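Local coordinates for D-alanyl-D-alanine carboxypeptidase (Penicillin binding protein) family protein (Francisella tularensis subsp. tularensis, PDB 6OSU) that probably trims the terminal D-alanine from cell-wall peptidoglycan precursors, as a serine D-Ala-D-Ala carboxypeptidase of the peptidase S11 family, at residues E34-A39 with S310-S315; S71-S76 with Q141-L146; P222-A227 with D256-Q261; P384-P389 with Q394-L399. All coordinates share one frame; numbering follows the deposited sequence.

Contact 1 (E34-A39 with S310-S315); sequences ELDAPA and SAKRDS
Lys312 reaches out from helix 310-327 to meet Asp36, and the two side chains carry the whole contact. From CB the lysine starts toward the loop 34-39. CG lies anti to the carbonyl carbon (chi1 -84°), and the bend at chi3 then carries CE and NZ to Asp36. The first atom to meet the loop is CE. Lys312 CE lies 3.2 Å from Asp36 OD2 and 3.9 Å from Asp36 OD1. At the tip, Lys312 NZ donates a hydrogen bond to Asp36 OD2 at 2.8 Å, which is also a salt bridge. The ammonium sits above the carboxylate plane, 42° out of it. Lys312 NZ is 3.7 Å from Asp36 OD1, so one oxygen does the gripping.

The bridge ties the entry to one strand of the five-stranded antiparallel sheet to the helix that follows its neighbour. The loop runs into strand 39-44, and the helix follows strand 298-307, the neighbour of 39-44. The two side chains cross at about a right angle. Asp36 OD1 has Glu316 OE2 close by, a like charge from the same helix. The lysine probably eases this repulsion. Glu316 OE1 in turn takes a weak hydrogen bond from Ala37 N.

Contact 2 (S71-S76 with Q141-L146); sequences SYIVAS and QAFTDL
Ile73 has CG1 anti to its carbonyl carbon (chi1 -71°), which leaves the CG2 methyl opposite the backbone N. From there CG2 meets both Phe143 and Leu146. Those two residues each hold CG opposite their own backbone N, Phe143 with chi1 -172° and Leu146 with chi1 179°. They lie three residues apart on helix 140-154 and reach Ile73 together.

The Ile73 CG2 methyl lies 3.6 Å from Leu146 CD2 and 3.8 Å from Phe143 CE1. Ile73 and Phe143 approach from opposite directions. The methyl comes to the ring at a slant, near CE1 and CZ. Ile73 CB adds a longer approach to Phe143 CZ at 4.1 Å. The second branch of the isoleucine works on the leucine: Ile73 CD1 is 3.9 Å from Leu146 CG. No hydrogen bond links the two segments, so the join is apolar.

Met147 and Thr150 extend the patch around Ile73 on helix 140-154. Phe143 also touches Ala133 and Ile136 of helix 126-137. The contact thus belongs to the helical part of the serine beta-lactamase-like fold of penicillin-binding proteins. Helix 66-79 carries Lys67 of the SxxK motif, the predicted proton acceptor, near its start. The Phe143 side chain is about 9 Å from that lysine side chain, so the packing lies close to the probable active site.

Contact 3 (P222-A227 with D256-Q261); sequences PKFDRA and DNFVLQ
Phe224 is the residue of 222-227 that reaches strand 258-262, where it meets Phe258 and Leu260. The segment comes just after Cys220, which is disulfide-bonded to Cys248. Pro222 turns to Phe252 and Arg217. Lys223 pairs through its backbone with Ile232 and Glu233, which makes 223-224 one half of a two-stranded antiparallel ribbon.

Next comes Phe224, with CG anti to the carbonyl carbon (chi1 -61°) and CB pointing toward the other segment. The CE2 corner presses on the base of Phe258: Phe224 CE2 is 3.5 Å from Phe258 CB and 3.6 Å from Phe258 CG. The two rings meet obliquely, with centroids 5.5 Å apart and planes at 49°. Leu260 sends its CD1 methyl over one face of the Phe224 ring. This is a CH-pi contact, with Leu260 CD1 4.1 Å from the ring centroid and 23° off the normal. The methyl leans to the CD1 side, 3.8 Å from Phe224 CD1.

Phe258 and Leu260 are two apart on an edge strand of the small sheet 210-212, 201-205 and 258-262. Both also touch Val203 of the middle strand. The ring of Phe224 therefore joins the ribbon to this sheet, in a part of the fold away from the predicted active site.

Past the phenylalanine the chain leaves the strand. Asp225 OD2 is hydrogen-bonded to Thr228 OG1 in the turn of the ribbon. Backbone hydrogen bonds between Gly229 and Phe258 and between Val231 and Asp256 tie the turn and the start of the returning strand to the second segment.

Contact 4 (P384-P389 with Q394-L399); sequences PNLNAP and QTVGNL
Leu386 and Val396 form the apolar part of this contact. Leu386 holds CG anti to its backbone N (chi1 -175°), and both methyls then face the valine. Leu386 CD2 lies 3.7 Å from Val396 CB and 3.8 Å from Val396 CG1. The other branch follows more loosely, with Leu386 CD1 4.0 Å from Val396 CG1. Ile390 also touches Val396.

One polar group comes beside this patch. The extended side chain of Gln394 slides past Leu386 in the opposite direction. Its NE2 is 4.1 Å from Leu386 CD1, a van der Waals approach. Gln394 OE1 accepts a hydrogen bond from the backbone N of Lys391, which holds the amide in the connection between the segments.

Backbone bonds place 394-399 in the sheet of the PBP5-like C-terminal domain, while 384-389 is the loop leading to it from strand 376-382. Val396 bonds to Asn383, just before the loop, and to Val415 of strand 409-417. Gly397 also bonds to Val415. With the helix-like angles of Val396, this is consistent with a beta bulge at the start of strand 395-403. Ala388 is held by Pro348, and the peptide before Pro389 is cis.

No hydrogen bond crosses between the two segments. The join across them is therefore apolar and non-directional; the hydrogen bonds nearby go to neighbouring strands and loops, and Gln394 OE1 is satisfied by Lys391 N.

From the N terminus, contact 1 opens in the loop before strand 39-44. It closes only at helix 310-327, so it spans most of the carboxypeptidase domain. Contacts 2 and 3 are nested inside that loop, one after the other. Contact 2 joins helix 66-79 to helix 140-154. Contact 3 closes a shorter loop that ties the ribbon after helix 214-220 to strand 258-262. Contact 4 follows in series, closing a short turn within the C-terminal domain. None of the four touch. Contacts 1 and 3 come to about 13 Å at their nearest atoms. The centres of contacts 3 and 4 are 73 Å apart, on opposite sides of the chain's centre.

Contact 1 (E34-A39 with S310-S315)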
loop_
_atom_site.group_PDB
_atom_site.type_symbol
_atom_site.label_atom_id
_atom_site.label_comp_id
_atom_site.label_asym_id
_atom_site.label_seq_id
_atom_site.Cartn_x
_atom_site.Cartn_y
_atom_site.Cartn_z
ATOM N N GLU A 34 1.582 20.519 0.842
ATOM C CA GLU A 34 0.390 21.116 0.251
ATOM C C GLU A 34 0.232 20.631 -1.181
ATOM O O GLU A 34 1.116 20.853 -2.016
ATOM C CB GLU A 34 0.454 22.645 0.282
ATOM C CG GLU A 34 -0.090 23.281 1.550
ATOM C CD GLU A 34 -0.479 24.737 1.344
ATOM O OE1 GLU A 34 -0.886 25.093 0.216
ATOM O OE2 GLU A 34 -0.374 25.527 2.307
ATOM N N LEU A 35 -0.887 19.973 -1.458
ATOM C CA LEU A 35 -1.321 19.633 -2.803
ATOM C C LEU A 35 -2.724 20.189 -3.004
ATOM O O LEU A 35 -3.406 20.567 -2.048
ATOM C CB LEU A 35 -1.312 18.115 -3.029
ATOM C CG LEU A 35 -0.181 17.291 -2.408
ATOM C CD1 LEU A 35 -0.432 15.808 -2.636
ATOM C CD2 LEU A 35 1.170 17.699 -2.967
ATOM N N ASP A 36 -3.162 20.245 -4.259
ATOM C CA ASP A 36 -4.531 20.648 -4.551
ATOM C C ASP A 36 -5.454 19.454 -4.760
ATOM O O ASP A 36 -6.588 19.630 -5.217
ATOM C CB ASP A 36 -4.575 21.597 -5.758
ATOM C CG ASP A 36 -3.978 20.995 -7.018
ATOM O OD1 ASP A 36 -4.030 19.761 -7.195
ATOM O OD2 ASP A 36 -3.454 21.778 -7.839
ATOM N N ALA A 37 -4.989 18.247 -4.451
ATOM C CA ALA A 37 -5.878 17.098 -4.430
ATOM C C ALA A 37 -6.883 17.259 -3.293
ATOM O O ALA A 37 -6.509 17.658 -2.186
ATOM C CB ALA A 37 -5.093 15.800 -4.255
ATOM N N PRO A 38 -8.164 16.987 -3.539
ATOM C CA PRO A 38 -9.155 17.080 -2.455
ATOM C C PRO A 38 -8.907 16.119 -1.300
ATOM O O PRO A 38 -9.427 16.359 -0.202
ATOM C CB PRO A 38 -10.482 16.776 -3.163
ATOM C CG PRO A 38 -10.104 16.133 -4.466
ATOM C CD PRO A 38 -8.783 16.713 -4.844
ATOM N N ALA A 39 -8.137 15.048 -1.498
ATOM C CA ALA A 39 -7.875 14.101 -0.423
ATOM C C ALA A 39 -6.614 13.307 -0.736
ATOM O O ALA A 39 -6.331 13.003 -1.896
ATOM C CB ALA A 39 -9.057 13.147 -0.218
ATOM N N SER A 310 -4.357 13.549 -14.972
ATOM C CA SER A 310 -3.464 12.424 -14.712
ATOM C C SER A 310 -2.055 12.907 -14.398
ATOM O O SER A 310 -1.363 12.321 -13.557
ATOM C CB SER A 310 -3.458 11.468 -15.906
ATOM O OG SER A 310 -3.252 12.164 -17.119
ATOM N N ALA A 311 -1.620 13.986 -15.053
ATOM C CA ALA A 311 -0.292 14.528 -14.793
ATOM C C ALA A 311 -0.169 15.018 -13.355
ATOM O O ALA A 311 0.865 14.813 -12.710
ATOM C CB ALA A 311 0.015 15.660 -15.776
ATOM N N LYS A 312 -1.215 15.664 -12.836
ATOM C CA LYS A 312 -1.205 16.070 -11.434
ATOM C C LYS A 312 -1.314 14.863 -10.512
ATOM O O LYS A 312 -0.678 14.828 -9.453
ATOM C CB LYS A 312 -2.340 17.054 -11.161
ATOM C CG LYS A 312 -2.020 18.497 -11.496
ATOM C CD LYS A 312 -3.266 19.346 -11.331
ATOM C CE LYS A 312 -2.938 20.748 -10.855
ATOM N NZ LYS A 312 -4.179 21.480 -10.477
ATOM N N ARG A 313 -2.123 13.872 -10.895
ATOM C CA ARG A 313 -2.213 12.631 -10.129
ATOM C C ARG A 313 -0.843 11.993 -9.945
ATOM O O ARG A 313 -0.500 11.537 -8.848
ATOM C CB ARG A 313 -3.162 11.665 -10.836
ATOM C CG ARG A 313 -3.164 10.247 -10.294
ATOM C CD ARG A 313 -3.698 9.276 -11.339
ATOM N NE ARG A 313 -2.745 9.098 -12.431
ATOM C CZ ARG A 313 -3.049 8.589 -13.620
ATOM N NH1 ARG A 313 -4.291 8.210 -13.884
ATOM N NH2 ARG A 313 -2.109 8.466 -14.549
ATOM N N ASP A 314 -0.043 11.955 -11.012
ATOM C CA ASP A 314 1.296 11.388 -10.924
ATOM C C ASP A 314 2.266 12.346 -10.244
ATOM O O ASP A 314 3.124 11.916 -9.465
ATOM C CB ASP A 314 1.794 11.018 -12.319
ATOM C CG ASP A 314 0.929 9.965 -12.982
ATOM O OD1 ASP A 314 0.361 9.123 -12.251
ATOM O OD2 ASP A 314 0.811 9.980 -14.227
ATOM N N SER A 315 2.137 13.644 -10.520
ATOM C CA SER A 315 3.011 14.633 -9.894
ATOM C C SER A 315 2.822 14.655 -8.382
ATOM O O SER A 315 3.795 14.610 -7.621
ATOM C CB SER A 315 2.745 16.014 -10.496
ATOM O OG SER A 315 3.376 17.038 -9.748
#

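Contact 2 (S71-S76 with Q141-L146)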
loop_
_atom_site.group_PDB
_atom_site.type_symbol
_atom_site.label_atom_id
_atom_site.label_comp_id
_atom_site.label_asym_id
_atom_site.label_seq_id
_atom_site.Cartn_x
_atom_site.Cartn_y
_atom_site.Cartn_z
ATOM N N SER A 71 -9.444 -7.735 -6.867
ATOM C CA SER A 71 -8.184 -8.468 -6.919
ATOM C C SER A 71 -7.801 -9.011 -5.547
ATOM O O SER A 71 -7.221 -10.097 -5.442
ATOM C CB SER A 71 -7.080 -7.563 -7.461
ATOM O OG SER A 71 -5.838 -8.242 -7.471
ATOM N N TYR A 72 -8.108 -8.260 -4.486
ATOM C CA TYR A 72 -7.839 -8.729 -3.128
ATOM C C TYR A 72 -8.550 -10.051 -2.856
ATOM O O TYR A 72 -7.957 -10.994 -2.321
ATOM C CB TYR A 72 -8.278 -7.661 -2.123
ATOM C CG TYR A 72 -7.963 -7.962 -0.675
ATOM C CD1 TYR A 72 -6.828 -7.437 -0.070
ATOM C CD2 TYR A 72 -8.811 -8.755 0.095
ATOM C CE1 TYR A 72 -6.538 -7.700 1.254
ATOM C CE2 TYR A 72 -8.530 -9.024 1.420
ATOM C CZ TYR A 72 -7.394 -8.495 1.995
ATOM O OH TYR A 72 -7.111 -8.763 3.312
ATOM N N ILE A 73 -9.830 -10.133 -3.214
ATOM C CA ILE A 73 -10.594 -11.350 -2.963
ATOM C C ILE A 73 -10.085 -12.500 -3.829
ATOM O O ILE A 73 -10.066 -13.659 -3.395
ATOM C CB ILE A 73 -12.090 -11.070 -3.186
ATOM C CG1 ILE A 73 -12.620 -10.173 -2.066
ATOM C CG2 ILE A 73 -12.871 -12.362 -3.287
ATOM C CD1 ILE A 73 -14.012 -9.647 -2.303
ATOM N N VAL A 74 -9.652 -12.200 -5.056
ATOM C CA VAL A 74 -9.106 -13.234 -5.933
ATOM C C VAL A 74 -7.858 -13.852 -5.315
ATOM O O VAL A 74 -7.690 -15.077 -5.303
ATOM C CB VAL A 74 -8.813 -12.659 -7.332
ATOM C CG1 VAL A 74 -8.082 -13.694 -8.194
ATOM C CG2 VAL A 74 -10.102 -12.206 -8.007
ATOM N N ALA A 75 -6.960 -13.010 -4.793
ATOM C CA ALA A 75 -5.751 -13.524 -4.154
ATOM C C ALA A 75 -6.093 -14.383 -2.945
ATOM O O ALA A 75 -5.463 -15.422 -2.714
ATOM C CB ALA A 75 -4.835 -12.370 -3.745
ATOM N N SER A 76 -7.095 -13.965 -2.166
ATOM C CA SER A 76 -7.487 -14.706 -0.972
ATOM C C SER A 76 -7.994 -16.100 -1.320
ATOM O O SER A 76 -7.673 -17.075 -0.631
ATOM C CB SER A 76 -8.549 -13.923 -0.201
ATOM O OG SER A 76 -9.288 -14.781 0.650
ATOM N N GLN A 141 -23.670 -9.267 -8.381
ATOM C CA GLN A 141 -24.280 -8.713 -7.174
ATOM C C GLN A 141 -23.799 -9.450 -5.930
ATOM O O GLN A 141 -23.418 -8.825 -4.932
ATOM C CB GLN A 141 -25.804 -8.772 -7.268
ATOM C CG GLN A 141 -26.423 -7.800 -8.262
ATOM C CD GLN A 141 -26.508 -8.371 -9.665
ATOM O OE1 GLN A 141 -25.955 -9.435 -9.952
ATOM N NE2 GLN A 141 -27.214 -7.668 -10.548
ATOM N N ALA A 142 -23.817 -10.785 -5.969
ATOM C CA ALA A 142 -23.319 -11.564 -4.840
ATOM C C ALA A 142 -21.850 -11.262 -4.566
ATOM O O ALA A 142 -21.429 -11.183 -3.407
ATOM C CB ALA A 142 -23.524 -13.054 -5.098
ATOM N N PHE A 143 -21.056 -11.080 -5.624
ATOM C CA PHE A 143 -19.646 -10.761 -5.428
ATOM C C PHE A 143 -19.482 -9.391 -4.783
ATOM O O PHE A 143 -18.594 -9.198 -3.943
ATOM C CB PHE A 143 -18.897 -10.823 -6.758
ATOM C CG PHE A 143 -17.409 -10.692 -6.615
ATOM C CD1 PHE A 143 -16.623 -11.809 -6.375
ATOM C CD2 PHE A 143 -16.796 -9.451 -6.706
ATOM C CE1 PHE A 143 -15.248 -11.692 -6.236
ATOM C CE2 PHE A 143 -15.425 -9.325 -6.567
ATOM C CZ PHE A 143 -14.647 -10.448 -6.332
ATOM N N THR A 144 -20.326 -8.431 -5.166
ATOM C CA THR A 144 -20.270 -7.113 -4.541
ATOM C C THR A 144 -20.560 -7.205 -3.048
ATOM O O THR A 144 -19.910 -6.530 -2.240
ATOM C CB THR A 144 -21.254 -6.165 -5.225
ATOM O OG1 THR A 144 -20.968 -6.116 -6.628
ATOM C CG2 THR A 144 -21.135 -4.762 -4.645
ATOM N N ASP A 145 -21.528 -8.048 -2.666
ATOM C CA ASP A 145 -21.797 -8.281 -1.248
ATOM C C ASP A 145 -20.570 -8.838 -0.543
ATOM O O ASP A 145 -20.258 -8.443 0.588
ATOM C CB ASP A 145 -22.980 -9.237 -1.085
ATOM C CG ASP A 145 -24.307 -8.579 -1.388
ATOM O OD1 ASP A 145 -24.495 -7.410 -0.983
ATOM O OD2 ASP A 145 -25.161 -9.228 -2.031
ATOM N N LEU A 146 -19.861 -9.759 -1.196
ATOM C CA LEU A 146 -18.624 -10.274 -0.623
ATOM C C LEU A 146 -17.579 -9.170 -0.489
ATOM O O LEU A 146 -16.843 -9.119 0.505
ATOM C CB LEU A 146 -18.094 -11.417 -1.482
ATOM C CG LEU A 146 -16.781 -12.035 -1.014
ATOM C CD1 LEU A 146 -16.982 -12.805 0.282
ATOM C CD2 LEU A 146 -16.225 -12.920 -2.106
#

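Contact 3 (P222-A227 with D256-Q261)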
loop_
_atom_site.group_PDB
_atom_site.type_symbol
_atom_site.label_atom_id
_atom_site.label_comp_id
_atom_site.label_asym_id
_atom_site.label_seq_id
_atom_site.Cartn_x
_atom_site.Cartn_y
_atom_site.Cartn_z
ATOM N N PRO A 222 8.384 -8.594 -32.621
ATOM C CA PRO A 222 7.506 -8.883 -33.759
ATOM C C PRO A 222 7.021 -7.605 -34.422
ATOM O O PRO A 222 7.061 -6.514 -33.851
ATOM C CB PRO A 222 6.338 -9.652 -33.128
ATOM C CG PRO A 222 6.815 -10.054 -31.767
ATOM C CD PRO A 222 7.763 -8.982 -31.346
ATOM N N LYS A 223 6.553 -7.760 -35.655
ATOM C CA LYS A 223 6.001 -6.654 -36.425
ATOM C C LYS A 223 4.483 -6.763 -36.416
ATOM O O LYS A 223 3.927 -7.791 -36.818
ATOM C CB LYS A 223 6.534 -6.661 -37.857
ATOM C CG LYS A 223 6.092 -5.470 -38.687
ATOM C CD LYS A 223 7.293 -4.714 -39.236
ATOM C CE LYS A 223 6.874 -3.684 -40.272
ATOM N NZ LYS A 223 8.055 -3.048 -40.919
ATOM N N PHE A 224 3.820 -5.706 -35.953
ATOM C CA PHE A 224 2.369 -5.662 -35.873
ATOM C C PHE A 224 1.830 -4.613 -36.831
ATOM O O PHE A 224 2.387 -3.514 -36.938
ATOM C CB PHE A 224 1.900 -5.352 -34.446
ATOM C CG PHE A 224 2.318 -6.377 -33.435
ATOM C CD1 PHE A 224 3.385 -6.138 -32.587
ATOM C CD2 PHE A 224 1.651 -7.586 -33.339
ATOM C CE1 PHE A 224 3.773 -7.083 -31.657
ATOM C CE2 PHE A 224 2.037 -8.535 -32.412
ATOM C CZ PHE A 224 3.098 -8.283 -31.570
ATOM N N ASP A 225 0.754 -4.959 -37.535
ATOM C CA ASP A 225 0.030 -3.973 -38.324
ATOM C C ASP A 225 -0.510 -2.878 -37.412
ATOM O O ASP A 225 -1.154 -3.159 -36.395
ATOM C CB ASP A 225 -1.115 -4.638 -39.088
ATOM C CG ASP A 225 -1.766 -3.703 -40.089
ATOM O OD1 ASP A 225 -1.072 -2.793 -40.591
ATOM O OD2 ASP A 225 -2.971 -3.871 -40.370
ATOM N N ARG A 226 -0.236 -1.623 -37.775
ATOM C CA ARG A 226 -0.639 -0.501 -36.933
ATOM C C ARG A 226 -2.155 -0.416 -36.799
ATOM O O ARG A 226 -2.673 -0.104 -35.721
ATOM C CB ARG A 226 -0.070 0.800 -37.501
ATOM C CG ARG A 226 -0.194 0.920 -39.017
ATOM C CD ARG A 226 0.904 1.801 -39.603
ATOM N NE ARG A 226 1.199 1.460 -40.996
ATOM C CZ ARG A 226 1.119 2.309 -42.018
ATOM N NH1 ARG A 226 0.761 3.570 -41.815
ATOM N NH2 ARG A 226 1.409 1.898 -43.246
ATOM N N ALA A 227 -2.884 -0.715 -37.876
ATOM C CA ALA A 227 -4.321 -0.470 -37.897
ATOM C C ALA A 227 -5.126 -1.615 -37.294
ATOM O O ALA A 227 -6.200 -1.377 -36.732
ATOM C CB ALA A 227 -4.784 -0.204 -39.328
ATOM N N ASP A 256 -2.138 -13.734 -36.305
ATOM C CA ASP A 256 -2.804 -13.672 -35.011
ATOM C C ASP A 256 -2.986 -12.226 -34.563
ATOM O O ASP A 256 -2.095 -11.390 -34.726
ATOM C CB ASP A 256 -1.999 -14.452 -33.972
ATOM C CG ASP A 256 -2.245 -15.946 -34.048
ATOM O OD1 ASP A 256 -2.624 -16.540 -33.016
ATOM O OD2 ASP A 256 -2.089 -16.522 -35.147
ATOM N N ASN A 257 -4.149 -11.930 -33.995
ATOM C CA ASN A 257 -4.452 -10.577 -33.551
ATOM C C ASN A 257 -3.896 -10.351 -32.153
ATOM O O ASN A 257 -4.156 -11.138 -31.238
ATOM C CB ASN A 257 -5.956 -10.317 -33.567
ATOM C CG ASN A 257 -6.299 -8.912 -33.120
ATOM O OD1 ASN A 257 -6.135 -7.954 -33.873
ATOM N ND2 ASN A 257 -6.782 -8.782 -31.891
ATOM N N PHE A 258 -3.146 -9.267 -31.990
ATOM C CA PHE A 258 -2.522 -8.926 -30.721
ATOM C C PHE A 258 -2.952 -7.534 -30.283
ATOM O O PHE A 258 -3.018 -6.607 -31.097
ATOM C CB PHE A 258 -0.998 -8.981 -30.823
ATOM C CG PHE A 258 -0.411 -10.323 -30.494
ATOM C CD1 PHE A 258 -0.395 -11.338 -31.433
ATOM C CD2 PHE A 258 0.142 -10.560 -29.247
ATOM C CE1 PHE A 258 0.152 -12.571 -31.133
ATOM C CE2 PHE A 258 0.691 -11.790 -28.940
ATOM C CZ PHE A 258 0.699 -12.796 -29.887
ATOM N N VAL A 259 -3.248 -7.400 -28.994
ATOM C CA VAL A 259 -3.505 -6.112 -28.359
ATOM C C VAL A 259 -2.360 -5.835 -27.397
ATOM O O VAL A 259 -1.976 -6.710 -26.609
ATOM C CB VAL A 259 -4.858 -6.095 -27.628
ATOM C CG1 VAL A 259 -5.094 -4.737 -26.995
ATOM C CG2 VAL A 259 -5.987 -6.443 -28.587
ATOM N N LEU A 260 -1.809 -4.628 -27.466
ATOM C CA LEU A 260 -0.658 -4.233 -26.664
ATOM C C LEU A 260 -1.027 -2.996 -25.862
ATOM O O LEU A 260 -1.393 -1.967 -26.439
ATOM C CB LEU A 260 0.555 -3.958 -27.556
ATOM C CG LEU A 260 0.935 -5.101 -28.499
ATOM C CD1 LEU A 260 1.277 -4.570 -29.880
ATOM C CD2 LEU A 260 2.095 -5.898 -27.927
ATOM N N GLN A 261 -0.945 -3.098 -24.538
ATOM C CA GLN A 261 -1.292 -1.990 -23.662
ATOM C C GLN A 261 -0.250 -1.855 -22.567
ATOM O O GLN A 261 0.266 -2.854 -22.058
ATOM C CB GLN A 261 -2.672 -2.179 -23.023
ATOM C CG GLN A 261 -3.716 -2.776 -23.943
ATOM C CD GLN A 261 -5.118 -2.585 -23.416
ATOM O OE1 GLN A 261 -5.534 -1.463 -23.135
ATOM N NE2 GLN A 261 -5.853 -3.681 -23.270
#

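Contact 4 (P384-P389 with Q394-L399)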
loop_
_atom_site.group_PDB
_atom_site.type_symbol
_atom_site.label_atom_id
_atom_site.label_comp_id
_atom_site.label_asym_id
_atom_site.label_seq_id
_atom_site.Cartn_x
_atom_site.Cartn_y
_atom_site.Cartn_z
ATOM N N PRO A 384 0.165 10.841 38.688
ATOM C CA PRO A 384 0.557 11.760 39.773
ATOM C C PRO A 384 -0.021 11.388 41.124
ATOM O O PRO A 384 0.511 11.832 42.149
ATOM C CB PRO A 384 0.031 13.120 39.296
ATOM C CG PRO A 384 -1.046 12.791 38.318
ATOM C CD PRO A 384 -0.623 11.518 37.644
ATOM N N ASN A 385 -1.089 10.590 41.162
ATOM C CA ASN A 385 -1.705 10.150 42.408
ATOM C C ASN A 385 -1.284 8.735 42.789
ATOM O O ASN A 385 -2.052 8.004 43.423
ATOM C CB ASN A 385 -3.226 10.241 42.302
ATOM C CG ASN A 385 -3.688 11.568 41.740
ATOM O OD1 ASN A 385 -4.249 11.629 40.647
ATOM N ND2 ASN A 385 -3.446 12.643 42.481
ATOM N N LEU A 386 -0.075 8.335 42.410
ATOM C CA LEU A 386 0.429 7.001 42.703
ATOM C C LEU A 386 1.076 6.995 44.083
ATOM O O LEU A 386 2.026 7.745 44.332
ATOM C CB LEU A 386 1.433 6.559 41.640
ATOM C CG LEU A 386 1.945 5.127 41.770
ATOM C CD1 LEU A 386 0.798 4.143 41.599
ATOM C CD2 LEU A 386 3.052 4.850 40.765
ATOM N N ASN A 387 0.564 6.148 44.971
ATOM C CA ASN A 387 1.152 5.964 46.287
ATOM C C ASN A 387 1.177 4.478 46.612
ATOM O O ASN A 387 0.437 3.680 46.031
ATOM C CB ASN A 387 0.390 6.744 47.371
ATOM C CG ASN A 387 -1.102 6.811 47.103
ATOM O OD1 ASN A 387 -1.804 5.802 47.180
ATOM N ND2 ASN A 387 -1.597 8.006 46.797
ATOM N N ALA A 388 2.054 4.112 47.541
ATOM C CA ALA A 388 2.138 2.729 47.973
ATOM C C ALA A 388 0.905 2.363 48.798
ATOM O O ALA A 388 0.351 3.207 49.508
ATOM C CB ALA A 388 3.406 2.506 48.792
ATOM N N PRO A 389 0.461 1.097 48.740
ATOM C CA PRO A 389 1.068 -0.046 48.042
ATOM C C PRO A 389 0.754 -0.142 46.548
ATOM O O PRO A 389 -0.270 0.363 46.086
ATOM C CB PRO A 389 0.470 -1.244 48.781
ATOM C CG PRO A 389 -0.884 -0.770 49.181
ATOM C CD PRO A 389 -0.730 0.694 49.510
ATOM N N GLN A 394 0.250 -4.001 38.234
ATOM C CA GLN A 394 -0.592 -2.818 38.321
ATOM C C GLN A 394 -0.067 -1.733 37.387
ATOM O O GLN A 394 1.145 -1.528 37.269
ATOM C CB GLN A 394 -0.637 -2.310 39.763
ATOM C CG GLN A 394 -1.400 -1.012 39.971
ATOM C CD GLN A 394 -1.390 -0.572 41.425
ATOM O OE1 GLN A 394 -1.282 -1.396 42.332
ATOM N NE2 GLN A 394 -1.492 0.734 41.653
ATOM N N THR A 395 -0.985 -1.049 36.712
ATOM C CA THR A 395 -0.616 0.018 35.788
ATOM C C THR A 395 -0.265 1.274 36.578
ATOM O O THR A 395 -1.101 1.801 37.320
ATOM C CB THR A 395 -1.754 0.293 34.810
ATOM O OG1 THR A 395 -2.127 -0.925 34.152
ATOM C CG2 THR A 395 -1.324 1.318 33.770
ATOM N N VAL A 396 0.967 1.756 36.418
ATOM C CA VAL A 396 1.462 2.890 37.194
ATOM C C VAL A 396 1.680 4.138 36.359
ATOM O O VAL A 396 1.947 5.206 36.934
ATOM C CB VAL A 396 2.762 2.536 37.944
ATOM C CG1 VAL A 396 2.481 1.522 39.041
ATOM C CG2 VAL A 396 3.803 2.011 36.973
ATOM N N GLY A 397 1.586 4.049 35.041
ATOM C CA GLY A 397 1.786 5.228 34.213
ATOM C C GLY A 397 2.083 4.837 32.774
ATOM O O GLY A 397 1.701 3.759 32.318
ATOM N N ASN A 398 2.769 5.744 32.082
ATOM C CA ASN A 398 3.112 5.584 30.677
ATOM C C ASN A 398 4.619 5.674 30.486
ATOM O O ASN A 398 5.283 6.516 31.102
ATOM C CB ASN A 398 2.442 6.661 29.816
ATOM C CG ASN A 398 0.933 6.544 29.795
ATOM O OD1 ASN A 398 0.381 5.453 29.660
ATOM N ND2 ASN A 398 0.255 7.678 29.919
ATOM N N LEU A 399 5.157 4.813 29.626
ATOM C CA LEU A 399 6.483 5.053 29.072
ATOM C C LEU A 399 6.344 6.064 27.943
ATOM O O LEU A 399 5.497 5.906 27.058
ATOM C CB LEU A 399 7.130 3.763 28.567
ATOM C CG LEU A 399 8.596 3.909 28.135
ATOM C CD1 LEU A 399 9.387 2.665 28.495
ATOM C CD2 LEU A 399 8.735 4.201 26.644
#